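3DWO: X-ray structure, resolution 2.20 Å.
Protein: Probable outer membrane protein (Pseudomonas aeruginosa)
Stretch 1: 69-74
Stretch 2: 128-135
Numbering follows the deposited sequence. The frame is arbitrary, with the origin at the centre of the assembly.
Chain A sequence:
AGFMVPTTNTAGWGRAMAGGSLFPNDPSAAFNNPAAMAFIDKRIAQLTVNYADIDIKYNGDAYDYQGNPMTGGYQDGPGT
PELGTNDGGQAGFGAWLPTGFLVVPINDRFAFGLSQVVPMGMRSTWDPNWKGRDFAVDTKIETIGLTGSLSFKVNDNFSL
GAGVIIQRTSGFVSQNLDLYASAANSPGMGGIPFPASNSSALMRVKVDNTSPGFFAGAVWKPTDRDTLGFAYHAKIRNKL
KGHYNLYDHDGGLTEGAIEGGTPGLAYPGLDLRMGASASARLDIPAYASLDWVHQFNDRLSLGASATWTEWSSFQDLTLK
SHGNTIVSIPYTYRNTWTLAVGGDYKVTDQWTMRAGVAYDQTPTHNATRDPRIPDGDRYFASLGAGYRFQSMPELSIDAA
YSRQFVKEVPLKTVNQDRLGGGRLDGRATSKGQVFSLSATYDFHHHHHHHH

Stretch 1, residues 69-74: PMTGGY
Stretch 2 128-135: PNWKGRDF

Two irregular segments of one chain, neither helix nor strand, meet here and bury 301 Å² between them, both sides summed. They run in opposite senses: M70 CA lies 5.8 Å from K131 CA and G72 CA 6.0 Å from N129 CA, so the first stretch advances as the second retreats. No backbone-to-backbone hydrogen bond joins them. Side chains of the second stretch instead donate to carbonyls of the first, and the contact is best built around those carbonyls.

Begin with the second stretch. W130 to R133 form a type I beta turn, with K131 at phi/psi -59/-22 and G132 at -103/19, closed by R133 N donating to W130 O at 3.0 Å. A further backbone hydrogen bond, F135 N to G132 O at 2.9 Å, follows. G132 needs its bareness on its own side of the contact, since an ideal CB there would come within 2.5 Å of W130 CH2.

R133 points toward the first stretch with chi1 p (63°), chi2 and chi3 both t, and chi4 at -71°. This extended arm brings two nitrogens to one acceptor: R133 NH2 reaches T71 O at 2.6 Å with a good angle of 156°, and R133 NH1 reaches the same T71 O at 3.0 Å, more bent at 131°. R133 NH1 also donates to W130 O at 3.0 Å and 152°. W130 O thus accepts from both the backbone N and the side-chain NH1 of R133, so the turn that places the arginine also anchors its tip.

The guanidinium is enclosed as well as bonded. T71 O sits at its edge, near its plane; M70 CE covers one face, 4.0 Å from R133 NH2, and G72 O lies over the opposite face. G73 N is 3.5 Å from R133 NH2, but both are donors and no bond forms. G73 N is satisfied within its own stretch by T71 OG1, at 3.2 Å and 160°, with T71 (phi/psi -121/-178) in chi1 p and its CB directed away from the second stretch.

The second carbonyl, G72 O, accepts from N129 ND2 at 3.0 Å and 155°. N129 leaves its backbone sideways, with chi1 off-well at -143° and chi2 at 57°, yet its end comes nearer; ND2 also bonds elsewhere in the structure. At G72 (phi/psi -91/5), an ideal CB would fall 2.9 Å from N129 ND2, a clash, so absence of a side chain makes room for the asparagine. G73, at 68/-145, has a positive phi that by itself favours glycine.

M70 (phi/psi -67/151) packs its nonpolar side chain against polar groups of the second stretch. Its CB points toward that stretch and all three chi angles are m, which sets M70 CG 3.6 Å from K131 O and M70 CE 3.6 Å from D134 OD2. D134, chi1 m, makes no hydrogen bond across the interface; its OD1 is satisfied elsewhere. K131 contributes close to its backbone while its chain, p, t, p, t, leads away, its NZ hydrogen-bonded elsewhere in the structure.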

ATOM      1  N   PRO A  69      -5.121 -26.980  17.965  1.00 21.84           N
ATOM      2  CA  PRO A  69      -5.710 -26.292  16.817  1.00 22.29           C
ATOM      3  C   PRO A  69      -6.598 -25.188  17.402  1.00 22.85           C
ATOM      4  O   PRO A  69      -7.226 -25.378  18.453  1.00 22.03           O
ATOM      5  CB  PRO A  69      -6.536 -27.389  16.145  1.00 22.71           C
ATOM      6  CG  PRO A  69      -5.751 -28.638  16.459  1.00 21.30           C
ATOM      7  CD  PRO A  69      -5.377 -28.433  17.907  1.00 22.24           C
ATOM      8  N   MET A  70      -6.633 -24.034  16.754  1.00 20.99           N
ATOM      9  CA  MET A  70      -7.465 -22.948  17.247  1.00 21.89           C
ATOM     10  C   MET A  70      -8.926 -23.345  17.100  1.00 21.44           C
ATOM     11  O   MET A  70      -9.274 -24.121  16.211  1.00 21.78           O
ATOM     12  CB  MET A  70      -7.215 -21.675  16.436  1.00 21.63           C
ATOM     13  CG  MET A  70      -5.921 -20.945  16.763  1.00 23.22           C
ATOM     14  SD  MET A  70      -5.962 -20.291  18.431  1.00 23.71           S
ATOM     15  CE  MET A  70      -7.359 -19.150  18.312  1.00 22.97           C
ATOM     16  N   THR A  71      -9.768 -22.813  17.979  1.00 20.14           N
ATOM     17  CA  THR A  71     -11.205 -23.059  17.941  1.00 20.10           C
ATOM     18  C   THR A  71     -11.874 -21.690  17.783  1.00 19.68           C
ATOM     19  O   THR A  71     -11.192 -20.668  17.686  1.00 19.80           O
ATOM     20  CB  THR A  71     -11.714 -23.697  19.254  1.00 20.99           C
ATOM     21  OG1 THR A  71     -11.627 -22.731  20.309  1.00 22.37           O
ATOM     22  CG2 THR A  71     -10.877 -24.925  19.619  1.00 19.28           C
ATOM     23  N   GLY A  72     -13.202 -21.667  17.765  1.00 19.49           N
ATOM     24  CA  GLY A  72     -13.914 -20.410  17.622  1.00 20.53           C
ATOM     25  C   GLY A  72     -14.236 -19.761  18.954  1.00 21.40           C
ATOM     26  O   GLY A  72     -14.922 -18.740  19.003  1.00 24.04           O
ATOM     27  N   GLY A  73     -13.746 -20.356  20.036  1.00 22.09           N
ATOM     28  CA  GLY A  73     -13.994 -19.817  21.362  1.00 22.78           C
ATOM     29  C   GLY A  73     -15.444 -19.920  21.799  1.00 25.41           C
ATOM     30  O   GLY A  73     -16.143 -20.881  21.460  1.00 25.56           O
ATOM     31  N   TYR A  74     -15.901 -18.919  22.545  1.00 25.10           N
ATOM     32  CA  TYR A  74     -17.267 -18.889  23.051  1.00 27.76           C
ATOM     33  C   TYR A  74     -18.028 -17.647  22.606  1.00 28.67           C
ATOM     34  O   TYR A  74     -17.438 -16.612  22.287  1.00 27.27           O
ATOM     35  CB  TYR A  74     -17.266 -18.929  24.582  1.00 28.58           C
ATOM     36  CG  TYR A  74     -16.635 -20.162  25.172  1.00 32.22           C
ATOM     37  CD1 TYR A  74     -17.366 -21.345  25.325  1.00 33.02           C
ATOM     38  CD2 TYR A  74     -15.296 -20.157  25.561  1.00 32.27           C
ATOM     39  CE1 TYR A  74     -16.774 -22.491  25.851  1.00 34.48           C
ATOM     40  CE2 TYR A  74     -14.694 -21.294  26.085  1.00 35.55           C
ATOM     41  CZ  TYR A  74     -15.435 -22.456  26.225  1.00 36.12           C
ATOM     42  OH  TYR A  74     -14.823 -23.581  26.718  1.00 38.02           O
ATOM     43  N   PRO A 128     -14.366 -12.100  11.551  1.00 22.45           N
ATOM     44  CA  PRO A 128     -14.018 -11.876  12.963  1.00 23.47           C
ATOM     45  C   PRO A 128     -13.734 -13.104  13.812  1.00 22.30           C
ATOM     46  O   PRO A 128     -12.942 -13.045  14.745  1.00 19.42           O
ATOM     47  CB  PRO A 128     -15.215 -11.089  13.493  1.00 24.32           C
ATOM     48  CG  PRO A 128     -15.672 -10.338  12.283  1.00 25.20           C
ATOM     49  CD  PRO A 128     -15.619 -11.400  11.218  1.00 22.75           C
ATOM     50  N   ASN A 129     -14.381 -14.218  13.500  1.00 22.17           N
ATOM     51  CA  ASN A 129     -14.160 -15.412  14.289  1.00 21.82           C
ATOM     52  C   ASN A 129     -13.308 -16.463  13.590  1.00 19.19           C
ATOM     53  O   ASN A 129     -13.330 -17.632  13.979  1.00 17.12           O
ATOM     54  CB  ASN A 129     -15.501 -16.018  14.707  1.00 25.54           C
ATOM     55  CG  ASN A 129     -15.457 -16.590  16.107  1.00 30.99           C
ATOM     56  OD1 ASN A 129     -15.141 -15.877  17.071  1.00 34.09           O
ATOM     57  ND2 ASN A 129     -15.756 -17.881  16.234  1.00 31.54           N
ATOM     58  N   TRP A 130     -12.539 -16.052  12.580  1.00 16.22           N
ATOM     59  CA  TRP A 130     -11.703 -17.003  11.858  1.00 15.75           C
ATOM     60  C   TRP A 130     -10.526 -17.498  12.703  1.00 14.90           C
ATOM     61  O   TRP A 130     -10.160 -16.886  13.704  1.00 14.61           O
ATOM     62  CB  TRP A 130     -11.217 -16.409  10.518  1.00 15.96           C
ATOM     63  CG  TRP A 130     -10.013 -15.505  10.573  1.00 17.24           C
ATOM     64  CD1 TRP A 130      -9.893 -14.320  11.254  1.00 17.19           C
ATOM     65  CD2 TRP A 130      -8.782 -15.682   9.861  1.00 16.62           C
ATOM     66  NE1 TRP A 130      -8.669 -13.752  11.001  1.00 15.91           N
ATOM     67  CE2 TRP A 130      -7.966 -14.566  10.151  1.00 17.40           C
ATOM     68  CE3 TRP A 130      -8.289 -16.677   9.005  1.00 17.24           C
ATOM     69  CZ2 TRP A 130      -6.680 -14.415   9.612  1.00 18.60           C
ATOM     70  CZ3 TRP A 130      -7.011 -16.527   8.470  1.00 18.87           C
ATOM     71  CH2 TRP A 130      -6.221 -15.402   8.778  1.00 17.50           C
ATOM     72  N   LYS A 131      -9.947 -18.619  12.287  1.00 15.85           N
ATOM     73  CA  LYS A 131      -8.850 -19.258  13.003  1.00 16.85           C
ATOM     74  C   LYS A 131      -7.607 -18.396  13.195  1.00 16.74           C
ATOM     75  O   LYS A 131      -6.795 -18.667  14.077  1.00 16.62           O
ATOM     76  CB  LYS A 131      -8.458 -20.553  12.296  1.00 16.59           C
ATOM     77  CG  LYS A 131      -7.792 -20.349  10.937  1.00 16.67           C
ATOM     78  CD  LYS A 131      -7.464 -21.699  10.281  1.00 22.24           C
ATOM     79  CE  LYS A 131      -8.730 -22.447   9.872  1.00 19.10           C
ATOM     80  NZ  LYS A 131      -8.428 -23.773   9.262  1.00 21.36           N
ATOM     81  N   GLY A 132      -7.447 -17.379  12.359  1.00 16.75           N
ATOM     82  CA  GLY A 132      -6.298 -16.502  12.490  1.00 17.88           C
ATOM     83  C   GLY A 132      -6.638 -15.173  13.148  1.00 18.35           C
ATOM     84  O   GLY A 132      -5.873 -14.217  13.031  1.00 19.47           O
ATOM     85  N   ARG A 133      -7.765 -15.105  13.856  1.00 18.25           N
ATOM     86  CA  ARG A 133      -8.187 -13.853  14.496  1.00 18.32           C
ATOM     87  C   ARG A 133      -7.197 -13.267  15.506  1.00 19.03           C
ATOM     88  O   ARG A 133      -7.219 -12.054  15.757  1.00 19.20           O
ATOM     89  CB  ARG A 133      -9.570 -14.019  15.153  1.00 16.93           C
ATOM     90  CG  ARG A 133      -9.644 -15.043  16.280  1.00 15.99           C
ATOM     91  CD  ARG A 133     -11.074 -15.174  16.796  1.00 18.15           C
ATOM     92  NE  ARG A 133     -11.210 -16.175  17.856  1.00 17.82           N
ATOM     93  CZ  ARG A 133     -11.123 -17.489  17.661  1.00 19.50           C
ATOM     94  NH1 ARG A 133     -10.903 -17.970  16.444  1.00 16.51           N
ATOM     95  NH2 ARG A 133     -11.250 -18.320  18.688  1.00 19.85           N
ATOM     96  N   ASP A 134      -6.335 -14.100  16.088  1.00 17.01           N
ATOM     97  CA  ASP A 134      -5.349 -13.593  17.049  1.00 20.81           C
ATOM     98  C   ASP A 134      -4.241 -12.817  16.331  1.00 19.85           C
ATOM     99  O   ASP A 134      -3.423 -12.166  16.971  1.00 21.52           O
ATOM    100  CB  ASP A 134      -4.688 -14.726  17.849  1.00 22.59           C
ATOM    101  CG  ASP A 134      -5.626 -15.377  18.868  1.00 27.85           C
ATOM    102  OD1 ASP A 134      -6.736 -14.857  19.116  1.00 24.66           O
ATOM    103  OD2 ASP A 134      -5.233 -16.428  19.432  1.00 30.91           O
ATOM    104  N   PHE A 135      -4.213 -12.899  15.007  1.00 19.26           N
ATOM    105  CA  PHE A 135      -3.194 -12.213  14.218  1.00 19.60           C
ATOM    106  C   PHE A 135      -3.748 -11.042  13.432  1.00 19.56           C
ATOM    107  O   PHE A 135      -3.044 -10.054  13.206  1.00 19.77           O
ATOM    108  CB  PHE A 135      -2.523 -13.181  13.237  1.00 19.48           C
ATOM    109  CG  PHE A 135      -1.756 -14.286  13.906  1.00 20.13           C
ATOM    110  CD1 PHE A 135      -2.410 -15.412  14.388  1.00 21.95           C
ATOM    111  CD2 PHE A 135      -0.379 -14.186  14.074  1.00 19.82           C
ATOM    112  CE1 PHE A 135      -1.701 -16.431  15.032  1.00 22.39           C
ATOM    113  CE2 PHE A 135       0.339 -15.194  14.714  1.00 22.42           C
ATOM    114  CZ  PHE A 135      -0.327 -16.319  15.194  1.00 22.35           C
TER